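Long-range contacts in uncharacterized protein (Bacteroides cellulosilyticus, PDB 5JVK), which probably hydrolyses O-glycosidic bonds inside polysaccharide chains, as a family 39 glycoside hydrolase of a gut symbiont: residues I133-P144 with L170-Y181; R197-V208 with P235-V244. All coordinates share one frame; numbering follows the deposited sequence.

Interaction 1 (I133-P144 with L170-Y181). With GOL (glycerol), chain G.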
loop_
_atom_site.group_PDB
_atom_site.type_symbol
_atom_site.label_atom_id
_atom_site.label_comp_id
_atom_site.label_asym_id
_atom_site.label_seq_id
_atom_site.Cartn_x
_atom_site.Cartn_y
_atom_site.Cartn_z
ATOM N N ILE A 133 0.416 -7.860 3.154
ATOM C CA ILE A 133 -0.967 -7.620 2.740
ATOM C C ILE A 133 -1.890 -7.638 3.950
ATOM O O ILE A 133 -1.615 -8.320 4.935
ATOM C CB ILE A 133 -1.464 -8.615 1.660
ATOM C CG1 ILE A 133 -1.422 -10.077 2.154
ATOM C CG2 ILE A 133 -0.671 -8.432 0.371
ATOM C CD1 ILE A 133 -2.719 -10.591 2.753
ATOM N N ARG A 134 -2.970 -6.867 3.868
ATOM C CA ARG A 134 -3.989 -6.817 4.908
ATOM C C ARG A 134 -5.318 -7.256 4.317
ATOM O O ARG A 134 -5.691 -6.810 3.231
ATOM C CB ARG A 134 -4.112 -5.404 5.476
ATOM C CG ARG A 134 -5.149 -5.248 6.582
ATOM C CD ARG A 134 -5.058 -3.857 7.175
ATOM N NE ARG A 134 -6.016 -3.609 8.256
ATOM C CZ ARG A 134 -7.199 -2.999 8.137
ATOM N NH1 ARG A 134 -7.659 -2.559 6.964
ATOM N NH2 ARG A 134 -7.948 -2.828 9.220
ATOM N N THR A 135 -6.029 -8.125 5.030
ATOM C CA THR A 135 -7.381 -8.504 4.633
ATOM C C THR A 135 -8.243 -8.897 5.829
ATOM O O THR A 135 -7.738 -9.147 6.924
ATOM C CB THR A 135 -7.372 -9.613 3.561
ATOM O OG1 THR A 135 -8.676 -9.721 2.978
ATOM C CG2 THR A 135 -6.942 -10.960 4.141
ATOM N N ASP A 136 -9.549 -8.937 5.593
ATOM C CA ASP A 136 -10.535 -9.126 6.651
ATOM C C ASP A 136 -10.752 -10.591 6.986
ATOM O O ASP A 136 -10.541 -11.478 6.156
ATOM C CB ASP A 136 -11.877 -8.519 6.243
ATOM C CG ASP A 136 -11.793 -7.034 6.019
ATOM O OD1 ASP A 136 -11.846 -6.274 7.013
ATOM O OD2 ASP A 136 -11.676 -6.626 4.842
ATOM N N LEU A 137 -11.176 -10.823 8.220
ATOM C CA LEU A 137 -11.694 -12.110 8.641
ATOM C C LEU A 137 -12.879 -11.841 9.559
ATOM O O LEU A 137 -12.726 -11.212 10.605
ATOM C CB LEU A 137 -10.605 -12.920 9.349
ATOM C CG LEU A 137 -10.899 -14.383 9.716
ATOM C CD1 LEU A 137 -11.814 -14.493 10.929
ATOM C CD2 LEU A 137 -11.482 -15.146 8.532
ATOM N N ALA A 138 -14.055 -12.315 9.157
ATOM C CA ALA A 138 -15.278 -12.099 9.919
ATOM C C ALA A 138 -15.399 -13.136 11.034
ATOM O O ALA A 138 -15.280 -14.337 10.782
ATOM C CB ALA A 138 -16.486 -12.165 8.999
ATOM N N TRP A 139 -15.619 -12.658 12.258
ATOM C CA TRP A 139 -15.954 -13.503 13.416
ATOM C C TRP A 139 -17.158 -14.399 13.095
ATOM O O TRP A 139 -17.142 -15.597 13.380
ATOM C CB TRP A 139 -16.233 -12.598 14.627
ATOM C CG TRP A 139 -16.618 -13.265 15.928
ATOM C CD1 TRP A 139 -16.476 -14.581 16.268
ATOM C CD2 TRP A 139 -17.168 -12.613 17.079
ATOM N NE1 TRP A 139 -16.930 -14.791 17.548
ATOM C CE2 TRP A 139 -17.359 -13.600 18.069
ATOM C CE3 TRP A 139 -17.532 -11.289 17.364
ATOM C CZ2 TRP A 139 -17.894 -13.304 19.328
ATOM C CZ3 TRP A 139 -18.065 -10.996 18.614
ATOM C CH2 TRP A 139 -18.243 -12.002 19.580
ATOM N N GLU A 140 -18.176 -13.798 12.483
ATOM C CA GLU A 140 -19.346 -14.506 11.936
ATOM C C GLU A 140 -18.982 -15.761 11.127
ATOM O O GLU A 140 -19.551 -16.832 11.345
ATOM C CB GLU A 140 -20.157 -13.537 11.062
ATOM C CG GLU A 140 -21.504 -14.052 10.578
ATOM C CD GLU A 140 -22.357 -12.951 9.967
ATOM O OE1 GLU A 140 -22.578 -11.920 10.642
ATOM O OE2 GLU A 140 -22.811 -13.117 8.814
ATOM N N HIS A 141 -18.030 -15.619 10.209
ATOM C CA HIS A 141 -17.596 -16.726 9.351
ATOM C C HIS A 141 -16.735 -17.778 10.071
ATOM O O HIS A 141 -16.773 -18.951 9.695
ATOM C CB HIS A 141 -16.861 -16.198 8.110
ATOM C CG HIS A 141 -17.717 -15.360 7.207
ATOM N ND1 HIS A 141 -17.204 -14.355 6.415
ATOM C CD2 HIS A 141 -19.053 -15.373 6.977
ATOM C CE1 HIS A 141 -18.184 -13.792 5.729
ATOM N NE2 HIS A 141 -19.316 -14.390 6.054
ATOM N N VAL A 142 -15.971 -17.372 11.089
ATOM C CA VAL A 142 -15.150 -18.323 11.868
ATOM C C VAL A 142 -15.978 -19.144 12.866
ATOM O O VAL A 142 -15.708 -20.333 13.046
ATOM C CB VAL A 142 -13.930 -17.631 12.549
ATOM C CG1 VAL A 142 -13.456 -18.349 13.813
ATOM C CG2 VAL A 142 -12.779 -17.559 11.563
ATOM N N GLU A 143 -16.965 -18.513 13.503
ATOM C CA GLU A 143 -17.831 -19.167 14.490
ATOM C C GLU A 143 -19.298 -19.067 14.028
ATOM O O GLU A 143 -20.030 -18.186 14.485
ATOM C CB GLU A 143 -17.613 -18.517 15.869
ATOM C CG GLU A 143 -18.357 -19.163 17.033
ATOM C CD GLU A 143 -17.979 -18.584 18.395
ATOM O OE1 GLU A 143 -17.323 -17.524 18.458
ATOM O OE2 GLU A 143 -18.351 -19.187 19.423
ATOM N N PRO A 144 -19.732 -19.962 13.107
ATOM C CA PRO A 144 -21.118 -19.905 12.610
ATOM C C PRO A 144 -22.170 -20.271 13.667
ATOM O O PRO A 144 -23.301 -19.785 13.596
ATOM C CB PRO A 144 -21.138 -20.926 11.456
ATOM C CG PRO A 144 -19.723 -21.337 11.234
ATOM C CD PRO A 144 -19.009 -21.108 12.526
ATOM N N LEU A 170 -1.230 -9.830 7.203
ATOM C CA LEU A 170 -1.796 -9.271 8.431
ATOM C C LEU A 170 -3.311 -9.411 8.329
ATOM O O LEU A 170 -3.885 -9.090 7.292
ATOM C CB LEU A 170 -1.396 -7.801 8.566
ATOM C CG LEU A 170 -1.822 -7.015 9.818
ATOM C CD1 LEU A 170 -0.780 -5.962 10.173
ATOM C CD2 LEU A 170 -3.190 -6.356 9.663
ATOM N N ILE A 171 -3.957 -9.887 9.394
ATOM C CA ILE A 171 -5.393 -10.200 9.360
ATOM C C ILE A 171 -6.155 -9.355 10.377
ATOM O O ILE A 171 -5.842 -9.381 11.568
ATOM C CB ILE A 171 -5.657 -11.702 9.636
ATOM C CG1 ILE A 171 -4.889 -12.588 8.641
ATOM C CG2 ILE A 171 -7.152 -12.022 9.599
ATOM C CD1 ILE A 171 -5.349 -12.504 7.197
ATOM N N VAL A 172 -7.158 -8.617 9.894
ATOM C CA VAL A 172 -8.037 -7.831 10.766
ATOM C C VAL A 172 -9.298 -8.643 11.090
ATOM O O VAL A 172 -10.103 -8.953 10.211
ATOM C CB VAL A 172 -8.339 -6.401 10.212
ATOM C CG1 VAL A 172 -9.128 -6.412 8.906
ATOM C CG2 VAL A 172 -9.064 -5.562 11.260
ATOM N N PHE A 173 -9.430 -8.999 12.367
ATOM C CA PHE A 173 -10.496 -9.870 12.864
ATOM C C PHE A 173 -11.588 -9.040 13.524
ATOM O O PHE A 173 -11.293 -8.237 14.408
ATOM C CB PHE A 173 -9.918 -10.849 13.897
ATOM C CG PHE A 173 -10.933 -11.795 14.478
ATOM C CD1 PHE A 173 -11.217 -12.987 13.839
ATOM C CD2 PHE A 173 -11.595 -11.500 15.666
ATOM C CE1 PHE A 173 -12.150 -13.873 14.357
ATOM C CE2 PHE A 173 -12.529 -12.379 16.195
ATOM C CZ PHE A 173 -12.808 -13.571 15.539
ATOM N N GLY A 174 -12.842 -9.243 13.126
ATOM C CA GLY A 174 -13.950 -8.595 13.824
ATOM C C GLY A 174 -15.297 -8.630 13.134
ATOM O O GLY A 174 -15.625 -9.593 12.445
ATOM N N TYR A 175 -16.050 -7.545 13.319
ATOM C CA TYR A 175 -17.490 -7.448 13.033
ATOM C C TYR A 175 -18.340 -8.404 13.888
ATOM O O TYR A 175 -17.911 -9.507 14.231
ATOM C CB TYR A 175 -17.790 -7.584 11.533
ATOM C CG TYR A 175 -17.037 -6.580 10.674
ATOM C CD1 TYR A 175 -17.117 -5.206 10.932
ATOM C CD2 TYR A 175 -16.244 -6.998 9.600
ATOM C CE1 TYR A 175 -16.430 -4.284 10.152
ATOM C CE2 TYR A 175 -15.555 -6.082 8.814
ATOM C CZ TYR A 175 -15.650 -4.728 9.090
ATOM O OH TYR A 175 -14.966 -3.821 8.312
ATOM N N ALA A 176 -19.546 -7.954 14.234
ATOM C CA ALA A 176 -20.374 -8.618 15.248
ATOM C C ALA A 176 -20.934 -9.963 14.781
ATOM O O ALA A 176 -21.420 -10.084 13.655
ATOM C CB ALA A 176 -21.508 -7.701 15.684
ATOM N N ASN A 177 -20.843 -10.962 15.659
ATOM C CA ASN A 177 -21.383 -12.302 15.426
ATOM C C ASN A 177 -22.704 -12.479 16.193
ATOM O O ASN A 177 -22.775 -13.193 17.197
ATOM C CB ASN A 177 -20.339 -13.356 15.837
ATOM C CG ASN A 177 -20.713 -14.769 15.410
ATOM O OD1 ASN A 177 -21.671 -14.986 14.664
ATOM N ND2 ASN A 177 -19.943 -15.742 15.878
ATOM N N ALA A 178 -23.748 -11.818 15.700
ATOM C CA ALA A 178 -25.083 -11.878 16.312
ATOM C C ALA A 178 -25.772 -13.244 16.153
ATOM O O ALA A 178 -26.671 -13.574 16.933
ATOM C CB ALA A 178 -25.969 -10.777 15.747
ATOM N N ILE A 179 -25.357 -14.020 15.150
ATOM C CA ILE A 179 -25.902 -15.366 14.914
ATOM C C ILE A 179 -25.558 -16.297 16.087
ATOM O O ILE A 179 -26.440 -16.968 16.627
ATOM C CB ILE A 179 -25.405 -15.963 13.567
ATOM C CG1 ILE A 179 -25.946 -15.143 12.384
ATOM C CG2 ILE A 179 -25.841 -17.422 13.417
ATOM C CD1 ILE A 179 -25.218 -15.376 11.075
ATOM N N ALA A 180 -24.286 -16.321 16.477
ATOM C CA ALA A 180 -23.822 -17.153 17.592
ATOM C C ALA A 180 -24.241 -16.599 18.955
ATOM O O ALA A 180 -24.735 -17.346 19.801
ATOM C CB ALA A 180 -22.310 -17.315 17.537
ATOM N N TYR A 181 -24.037 -15.295 19.156
ATOM C CA TYR A 181 -24.293 -14.629 20.441
ATOM C C TYR A 181 -25.312 -13.494 20.269
ATOM O O TYR A 181 -24.937 -12.319 20.272
ATOM C CB TYR A 181 -22.982 -14.084 21.026
ATOM C CG TYR A 181 -21.922 -15.139 21.240
ATOM C CD1 TYR A 181 -21.758 -15.757 22.480
ATOM C CD2 TYR A 181 -21.082 -15.524 20.197
ATOM C CE1 TYR A 181 -20.784 -16.730 22.673
ATOM C CE2 TYR A 181 -20.110 -16.494 20.378
ATOM C CZ TYR A 181 -19.963 -17.096 21.615
ATOM O OH TYR A 181 -18.994 -18.057 21.795
HETATM C C1 GOL G . -12.579 -1.748 4.247
HETATM O O1 GOL G . -12.523 -0.331 4.487
HETATM C C2 GOL G . -12.119 -2.516 5.489
HETATM O O2 GOL G . -13.021 -3.596 5.773
HETATM C C3 GOL G . -10.708 -3.070 5.303
HETATM O O3 GOL G . -10.686 -4.170 4.386
HETATM O O HOH W 1 -12.525 -7.315 9.748
#
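Trp139 and Asn177 meet at about a right angle: CB of Asn177 sits over the centre of one face of the indole, 3.6 Å from the centroid of the five-membered ring, a CH-pi contact. With CG of Asn177 anti to its backbone N (chi1 -170°), the amide stands steeply to the indole (planes 73° apart), with ND2 near the NE1 side of the ring, from where it donates to Glu143 O at 2.8 Å, on a lone pair in the carbonyl plane. The Glu143 carboxylate is shared: OE1 takes the N-H of Trp139 NE1 (2.9 Å) on its anti side, while OE2 accepts from Tyr181 OH (2.7 Å) on its syn side and from Gly147 N. Obliquely set, the Phe173 and Tyr181 rings complete an aromatic cluster with the indole. An alanine in place of Trp139 would probably leave Glu143 OE1 without its indole donor and open a gap between Phe173 and Tyr181. Apart from Phe173, these groups lie just beyond the C-terminal ends of neighbouring parallel strands, 133-138 and 170-174, of an eight-stranded TIM barrel. Leu137 CD1 reaches the edge of the Phe173 ring. Val172 CG1 lies over one face of the Arg134 guanidinium, toward its rim; Glu219 and Glu340 form salt bridges with this arginine. Asp136 OD2 accepts from O3 (2.7 Å) of a glycerol probably left from the crystallisation liquor.

Interaction 2 (R197-V208 with P235-V244)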
loop_
_atom_site.group_PDB
_atom_site.type_symbol
_atom_site.label_atom_id
_atom_site.label_comp_id
_atom_site.label_asym_id
_atom_site.label_seq_id
_atom_site.Cartn_x
_atom_site.Cartn_y
_atom_site.Cartn_z
ATOM N N ARG A 197 -17.515 -11.312 24.862
ATOM C CA ARG A 197 -16.072 -11.055 24.935
ATOM C C ARG A 197 -15.269 -12.351 24.948
ATOM O O ARG A 197 -14.242 -12.457 24.273
ATOM C CB ARG A 197 -15.720 -10.246 26.180
ATOM C CG ARG A 197 -16.187 -8.804 26.138
ATOM C CD ARG A 197 -16.080 -8.160 27.507
ATOM N NE ARG A 197 -16.880 -6.943 27.601
ATOM C CZ ARG A 197 -17.105 -6.263 28.724
ATOM N NH1 ARG A 197 -16.586 -6.659 29.888
ATOM N NH2 ARG A 197 -17.858 -5.168 28.688
ATOM N N LEU A 198 -15.741 -13.324 25.726
ATOM C CA LEU A 198 -15.119 -14.648 25.795
ATOM C C LEU A 198 -15.229 -15.375 24.452
ATOM O O LEU A 198 -14.265 -15.991 23.996
ATOM C CB LEU A 198 -15.764 -15.492 26.902
ATOM C CG LEU A 198 -14.960 -16.709 27.377
ATOM C CD1 LEU A 198 -13.858 -16.279 28.337
ATOM C CD2 LEU A 198 -15.865 -17.742 28.034
ATOM N N GLY A 199 -16.406 -15.297 23.832
ATOM C CA GLY A 199 -16.648 -15.897 22.522
ATOM C C GLY A 199 -15.770 -15.329 21.424
ATOM O O GLY A 199 -15.290 -16.072 20.569
ATOM N N CYS A 200 -15.569 -14.011 21.456
ATOM C CA CYS A 200 -14.672 -13.314 20.527
ATOM C C CYS A 200 -13.223 -13.743 20.734
ATOM O O CYS A 200 -12.509 -14.017 19.765
ATOM C CB CYS A 200 -14.791 -11.794 20.710
ATOM S SG CYS A 200 -13.954 -10.790 19.458
ATOM N N ALA A 201 -12.804 -13.803 21.999
ATOM C CA ALA A 201 -11.444 -14.213 22.368
ATOM C C ALA A 201 -11.107 -15.637 21.941
ATOM O O ALA A 201 -10.034 -15.879 21.384
ATOM C CB ALA A 201 -11.238 -14.056 23.866
ATOM N N ASN A 202 -12.019 -16.570 22.201
ATOM C CA ASN A 202 -11.823 -17.973 21.821
ATOM C C ASN A 202 -11.953 -18.205 20.312
ATOM O O ASN A 202 -11.347 -19.140 19.784
ATOM C CB ASN A 202 -12.793 -18.888 22.581
ATOM C CG ASN A 202 -12.531 -18.908 24.080
ATOM O OD1 ASN A 202 -11.382 -18.880 24.526
ATOM N ND2 ASN A 202 -13.599 -18.975 24.869
ATOM N N ALA A 203 -12.736 -17.368 19.628
ATOM C CA ALA A 203 -12.864 -17.438 18.165
ATOM C C ALA A 203 -11.577 -17.018 17.456
ATOM O O ALA A 203 -11.143 -17.679 16.510
ATOM C CB ALA A 203 -14.025 -16.580 17.687
ATOM N N LEU A 204 -10.982 -15.915 17.911
ATOM C CA LEU A 204 -9.693 -15.453 17.389
ATOM C C LEU A 204 -8.571 -16.419 17.765
ATOM O O LEU A 204 -7.714 -16.725 16.933
ATOM C CB LEU A 204 -9.361 -14.043 17.900
ATOM C CG LEU A 204 -8.012 -13.426 17.498
ATOM C CD1 LEU A 204 -7.834 -13.416 15.986
ATOM C CD2 LEU A 204 -7.885 -12.020 18.059
ATOM N N ALA A 205 -8.582 -16.883 19.015
ATOM C CA ALA A 205 -7.594 -17.852 19.507
ATOM C C ALA A 205 -7.574 -19.140 18.683
ATOM O O ALA A 205 -6.508 -19.716 18.467
ATOM C CB ALA A 205 -7.844 -18.166 20.973
ATOM N N TYR A 206 -8.750 -19.581 18.228
ATOM C CA TYR A 206 -8.855 -20.704 17.285
ATOM C C TYR A 206 -8.142 -20.396 15.970
ATOM O O TYR A 206 -7.366 -21.220 15.473
ATOM C CB TYR A 206 -10.321 -21.067 16.999
ATOM C CG TYR A 206 -10.498 -21.911 15.755
ATOM C CD1 TYR A 206 -10.927 -21.341 14.554
ATOM C CD2 TYR A 206 -10.200 -23.274 15.767
ATOM C CE1 TYR A 206 -11.076 -22.109 13.407
ATOM C CE2 TYR A 206 -10.345 -24.051 14.625
ATOM C CZ TYR A 206 -10.785 -23.465 13.450
ATOM O OH TYR A 206 -10.931 -24.230 12.316
ATOM N N ALA A 207 -8.429 -19.220 15.412
ATOM C CA ALA A 207 -7.828 -18.779 14.147
ATOM C C ALA A 207 -6.305 -18.655 14.228
ATOM O O ALA A 207 -5.601 -19.019 13.285
ATOM C CB ALA A 207 -8.439 -17.459 13.696
ATOM N N VAL A 208 -5.815 -18.153 15.360
ATOM C CA VAL A 208 -4.376 -17.984 15.596
ATOM C C VAL A 208 -3.668 -19.341 15.718
ATOM O O VAL A 208 -2.591 -19.528 15.147
ATOM C CB VAL A 208 -4.119 -17.100 16.842
ATOM C CG1 VAL A 208 -2.643 -17.076 17.220
ATOM C CG2 VAL A 208 -4.622 -15.680 16.596
ATOM N N PRO A 235 -12.078 -3.565 27.954
ATOM C CA PRO A 235 -12.626 -4.812 28.500
ATOM C C PRO A 235 -12.526 -6.016 27.563
ATOM O O PRO A 235 -12.103 -7.087 27.997
ATOM C CB PRO A 235 -14.090 -4.459 28.760
ATOM C CG PRO A 235 -14.042 -3.022 29.129
ATOM C CD PRO A 235 -12.926 -2.414 28.320
ATOM N N LEU A 236 -12.910 -5.834 26.302
ATOM C CA LEU A 236 -12.781 -6.885 25.287
ATOM C C LEU A 236 -11.316 -7.286 25.116
ATOM O O LEU A 236 -10.994 -8.472 25.062
ATOM C CB LEU A 236 -13.382 -6.418 23.951
ATOM C CG LEU A 236 -13.401 -7.335 22.713
ATOM C CD1 LEU A 236 -12.052 -7.409 22.024
ATOM C CD2 LEU A 236 -13.886 -8.740 23.032
ATOM N N LEU A 237 -10.440 -6.288 25.044
ATOM C CA LEU A 237 -9.002 -6.495 24.862
ATOM C C LEU A 237 -8.347 -7.253 26.027
ATOM O O LEU A 237 -7.453 -8.074 25.805
ATOM C CB LEU A 237 -8.316 -5.138 24.659
ATOM C CG LEU A 237 -6.838 -5.069 24.273
ATOM C CD1 LEU A 237 -6.580 -5.793 22.956
ATOM C CD2 LEU A 237 -6.390 -3.608 24.209
ATOM N N LYS A 238 -8.796 -6.977 27.255
ATOM C CA LYS A 238 -8.282 -7.661 28.460
ATOM C C LYS A 238 -8.580 -9.166 28.500
ATOM O O LYS A 238 -7.857 -9.915 29.155
ATOM C CB LYS A 238 -8.809 -6.994 29.741
ATOM C CG LYS A 238 -8.063 -5.725 30.117
ATOM C CD LYS A 238 -8.690 -5.017 31.307
ATOM C CE LYS A 238 -7.771 -3.925 31.835
ATOM N NZ LYS A 238 -8.440 -3.025 32.812
ATOM N N VAL A 239 -9.644 -9.591 27.816
ATOM C CA VAL A 239 -9.975 -11.011 27.659
ATOM C C VAL A 239 -9.240 -11.602 26.448
ATOM O O VAL A 239 -8.648 -12.675 26.554
ATOM C CB VAL A 239 -11.504 -11.232 27.516
ATOM C CG1 VAL A 239 -11.837 -12.714 27.354
ATOM C CG2 VAL A 239 -12.244 -10.646 28.714
ATOM N N VAL A 240 -9.275 -10.897 25.314
ATOM C CA VAL A 240 -8.690 -11.390 24.051
ATOM C C VAL A 240 -7.167 -11.573 24.109
ATOM O O VAL A 240 -6.654 -12.580 23.620
ATOM C CB VAL A 240 -9.076 -10.482 22.847
ATOM C CG1 VAL A 240 -8.286 -10.832 21.586
ATOM C CG2 VAL A 240 -10.566 -10.592 22.562
ATOM N N TYR A 241 -6.456 -10.609 24.692
ATOM C CA TYR A 241 -4.987 -10.628 24.682
ATOM C C TYR A 241 -4.372 -11.863 25.363
ATOM O O TYR A 241 -3.569 -12.551 24.736
ATOM C CB TYR A 241 -4.406 -9.326 25.251
ATOM C CG TYR A 241 -2.895 -9.245 25.181
ATOM C CD1 TYR A 241 -2.247 -8.902 23.990
ATOM C CD2 TYR A 241 -2.110 -9.508 26.304
ATOM C CE1 TYR A 241 -0.861 -8.823 23.923
ATOM C CE2 TYR A 241 -0.723 -9.434 26.246
ATOM C CZ TYR A 241 -0.103 -9.091 25.054
ATOM O OH TYR A 241 1.266 -9.017 25.001
ATOM N N PRO A 242 -4.747 -12.156 26.629
ATOM C CA PRO A 242 -4.205 -13.377 27.250
ATOM C C PRO A 242 -4.688 -14.680 26.595
ATOM O O PRO A 242 -3.901 -15.617 26.475
ATOM C CB PRO A 242 -4.685 -13.283 28.707
ATOM C CG PRO A 242 -5.870 -12.385 28.661
ATOM C CD PRO A 242 -5.578 -11.392 27.579
ATOM N N THR A 243 -5.955 -14.727 26.178
ATOM C CA THR A 243 -6.519 -15.892 25.475
ATOM C C THR A 243 -5.752 -16.236 24.195
ATOM O O THR A 243 -5.487 -17.408 23.921
ATOM C CB THR A 243 -8.001 -15.669 25.091
ATOM O OG1 THR A 243 -8.732 -15.190 26.224
ATOM C CG2 THR A 243 -8.647 -16.960 24.601
ATOM N N VAL A 244 -5.406 -15.210 23.421
ATOM C CA VAL A 244 -4.728 -15.388 22.137
ATOM C C VAL A 244 -3.220 -15.633 22.303
ATOM O O VAL A 244 -2.662 -16.501 21.632
ATOM C CB VAL A 244 -4.989 -14.185 21.199
ATOM C CG1 VAL A 244 -4.148 -14.283 19.938
ATOM C CG2 VAL A 244 -6.465 -14.103 20.828
#
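Apolar packing dominates where helix 197-208 lies against helix 235-244, their axes 8.4 Å apart at closest approach and crossing at -32°. Val244 is a knob in a hole formed by Ala201, Leu204, Ala205 and Val208: its CG2 branch touches Leu204 CG at 3.7 Å, while CG1 turns to Val208 CG2. Leu204 also sends CD2 across to Val240 CG1, the two side chains meeting at about a right angle. The small Ala201 lets the backbones come close, its CA only 4.3 Å from Val240 CA, and its CB rests among Val239, Val240 and Thr243. At the other end Leu236 CD2 packs on Cys200 CB and on the stem of Arg197.

A flat group adds a second kind of contact. The extended Arg197 chain lays its guanidinium over Pro235, whose CB lies 3.5 Å from Arg197 CZ, over the centre of one face.

Polar chemistry stays within a helix: Thr243 OG1 donates to Val239 O, one turn back, turning CG2 toward Asn202 OD1. With no hydrogen bond across these two neighbouring outer helices of the barrel, their pairing rests on the fit of small and branched side chains, and Arg197 contributes through its carbon chain and flat face rather than by a charge pair.

Interactions 1 and 2 follow one another along the chain and touch, their centres about 12 Å apart. Interaction 1 joins two adjacent barrel strands and the loops that follow their C-terminal ends, interaction 2 the helices outside them. Helix 194-211 meets the aromatic cluster: Trp139 CZ2 lies 3.2 Å from Cys200 N, while Leu204 also reaches Phe173. The probably adventitious glycerol sits by Asp136 and Tyr175 at the C-terminal end of the barrel strands, where the active site of TIM-barrel enzymes lies, so this probably marks the substrate end. Interaction 2 is packing on the outside of the barrel, with a sulfate, probably from the crystallisation liquor, about 6 Å from the Arg197 side chain.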